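Hydroquinone dioxygenase large subunit (Pseudomonas sp., PDB 4ZXA) is the large subunit of a two-subunit iron(II)-dependent hydroquinone 1,2-dioxygenase, which probably opens the hydroquinone ring with molecular oxygen. Local coordinates at residues D64-A69 with K130-D135. Residues are numbered along the deposited sequence; the frame is centred on the assembly and turned at random.
Sequences DIFLRA and KAILRD
Leu67 and Leu133 share one side-chain shape: in each, CG is anti to the carbonyl carbon and beside the backbone N (chi1 -67° and -69°). These torsions bring the two leucine ends together in a helix-helix packing between helix 63-75 and helix 122-136. Both helices belong to the N-terminal part of the large subunit. The two side chains run alongside in opposite senses, and CD2 of Leu67 lies 4.0 Å from CD2 of Leu133. The same Leu133 methyl rests on the backbone of the facing helix, with CD2 3.8 Å from Leu67 O. Of the CA atoms of the two segments, those of Leu67 and Leu133 are the nearest pair, 6.8 Å apart.

Phe66 and Ile132 form a second apolar pair. In Phe66, CG stands opposite the backbone N (chi1 -172°), and the end of the ring comes nearer the other helix. No hydrogen bond or salt bridge joins the two segments, and all four touching residues are buried. Met70 and Val74 continue the packing along helix 63-75: Leu133 touches both, and Ile132 touches Met70. Phe66 also lies against Ala46 and Ile48, which joins helix 63-75 to strand 45-52. Ile132 meets the Phe66 ring at its edge, near its plane, with CG2 of Ile132 4.3 Å from CE1 of Phe66.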
loop_
_atom_site.group_PDB
_atom_site.type_symbol
_atom_site.label_atom_id
_atom_site.label_comp_id
_atom_site.label_asym_id
_atom_site.label_seq_id
_atom_site.Cartn_x
_atom_site.Cartn_y
_atom_site.Cartn_z
ATOM N N ASP E 64 6.589 6.378 -3.709
ATOM C CA ASP E 64 7.441 5.957 -2.606
ATOM C C ASP E 64 7.566 4.430 -2.562
ATOM O O ASP E 64 8.667 3.907 -2.466
ATOM C CB ASP E 64 7.008 6.545 -1.256
ATOM C CG ASP E 64 5.573 6.204 -0.890
ATOM O OD1 ASP E 64 4.814 5.733 -1.768
ATOM O OD2 ASP E 64 5.202 6.429 0.293
ATOM N N ILE E 65 6.446 3.721 -2.666
ATOM C CA ILE E 65 6.466 2.259 -2.712
ATOM C C ILE E 65 7.370 1.766 -3.844
ATOM O O ILE E 65 8.240 0.902 -3.630
ATOM C CB ILE E 65 5.028 1.683 -2.810
ATOM C CG1 ILE E 65 4.260 2.036 -1.532
ATOM C CG2 ILE E 65 5.032 0.191 -3.029
ATOM C CD1 ILE E 65 2.845 1.533 -1.514
ATOM N N PHE E 66 7.191 2.353 -5.027
ATOM C CA PHE E 66 7.984 1.990 -6.196
ATOM C C PHE E 66 9.473 2.191 -5.982
ATOM O O PHE E 66 10.266 1.299 -6.284
ATOM C CB PHE E 66 7.563 2.790 -7.424
ATOM C CG PHE E 66 8.220 2.332 -8.688
ATOM C CD1 PHE E 66 9.403 2.909 -9.121
ATOM C CD2 PHE E 66 7.655 1.318 -9.445
ATOM C CE1 PHE E 66 10.022 2.483 -10.301
ATOM C CE2 PHE E 66 8.262 0.883 -10.634
ATOM C CZ PHE E 66 9.442 1.470 -11.060
ATOM N N LEU E 67 9.852 3.364 -5.483
ATOM C CA LEU E 67 11.266 3.671 -5.270
ATOM C C LEU E 67 11.926 2.785 -4.218
ATOM O O LEU E 67 13.051 2.332 -4.426
ATOM C CB LEU E 67 11.479 5.146 -4.926
ATOM C CG LEU E 67 11.148 6.065 -6.101
ATOM C CD1 LEU E 67 11.022 7.491 -5.622
ATOM C CD2 LEU E 67 12.207 5.922 -7.206
ATOM N N ARG E 68 11.250 2.527 -3.100
ATOM C CA ARG E 68 11.838 1.653 -2.088
ATOM C C ARG E 68 12.101 0.277 -2.701
ATOM O O ARG E 68 13.158 -0.338 -2.468
ATOM C CB ARG E 68 10.931 1.514 -0.863
ATOM C CG ARG E 68 10.620 2.815 -0.147
ATOM C CD ARG E 68 9.950 2.564 1.205
ATOM N NE ARG E 68 9.333 3.782 1.724
ATOM C CZ ARG E 68 8.030 4.047 1.671
ATOM N NH1 ARG E 68 7.183 3.168 1.138
ATOM N NH2 ARG E 68 7.579 5.193 2.161
ATOM N N ALA E 69 11.151 -0.194 -3.507
ATOM C CA ALA E 69 11.266 -1.522 -4.112
ATOM C C ALA E 69 12.429 -1.592 -5.080
ATOM O O ALA E 69 13.234 -2.510 -5.012
ATOM C CB ALA E 69 9.979 -1.915 -4.814
ATOM N N LYS E 130 19.243 2.067 -12.205
ATOM C CA LYS E 130 20.014 3.083 -11.483
ATOM C C LYS E 130 19.644 4.458 -11.992
ATOM O O LYS E 130 19.553 5.411 -11.228
ATOM C CB LYS E 130 21.512 2.851 -11.651
ATOM C CG LYS E 130 22.024 1.602 -10.934
ATOM C CD LYS E 130 23.533 1.624 -10.773
ATOM C CE LYS E 130 24.003 0.450 -9.936
ATOM N NZ LYS E 130 25.410 0.603 -9.454
ATOM N N ALA E 131 19.413 4.547 -13.301
ATOM C CA ALA E 131 19.077 5.811 -13.931
ATOM C C ALA E 131 17.690 6.274 -13.496
ATOM O O ALA E 131 17.446 7.482 -13.332
ATOM C CB ALA E 131 19.163 5.693 -15.462
ATOM N N ILE E 132 16.782 5.321 -13.301
ATOM C CA ILE E 132 15.443 5.655 -12.823
ATOM C C ILE E 132 15.487 6.194 -11.382
ATOM O O ILE E 132 14.913 7.247 -11.092
ATOM C CB ILE E 132 14.462 4.468 -12.959
ATOM C CG1 ILE E 132 14.202 4.159 -14.437
ATOM C CG2 ILE E 132 13.139 4.772 -12.253
ATOM C CD1 ILE E 132 13.522 2.842 -14.669
ATOM N N LEU E 133 16.181 5.492 -10.490
ATOM C CA LEU E 133 16.328 5.968 -9.115
ATOM C C LEU E 133 16.902 7.380 -9.104
ATOM O O LEU E 133 16.387 8.268 -8.427
ATOM C CB LEU E 133 17.219 5.037 -8.281
ATOM C CG LEU E 133 16.704 3.644 -7.932
ATOM C CD1 LEU E 133 17.854 2.775 -7.400
ATOM C CD2 LEU E 133 15.565 3.737 -6.920
ATOM N N ARG E 134 17.974 7.578 -9.860
ATOM C CA ARG E 134 18.628 8.876 -9.919
ATOM C C ARG E 134 17.619 9.948 -10.278
ATOM O O ARG E 134 17.513 10.967 -9.598
ATOM C CB ARG E 134 19.772 8.855 -10.938
ATOM C CG ARG E 134 20.722 10.044 -10.846
ATOM C CD ARG E 134 21.889 9.914 -11.836
ATOM N NE ARG E 134 22.857 11.002 -11.678
ATOM C CZ ARG E 134 24.101 10.851 -11.221
ATOM N NH1 ARG E 134 24.565 9.647 -10.882
ATOM N NH2 ARG E 134 24.891 11.911 -11.110
ATOM N N ASP E 135 16.856 9.708 -11.338
ATOM C CA ASP E 135 15.940 10.722 -11.828
ATOM C C ASP E 135 14.689 10.918 -10.947
ATOM O O ASP E 135 14.256 12.048 -10.734
ATOM C CB ASP E 135 15.561 10.443 -13.281
ATOM C CG ASP E 135 14.778 11.593 -13.908
ATOM O OD1 ASP E 135 15.388 12.655 -14.166
ATOM O OD2 ASP E 135 13.555 11.440 -14.134
#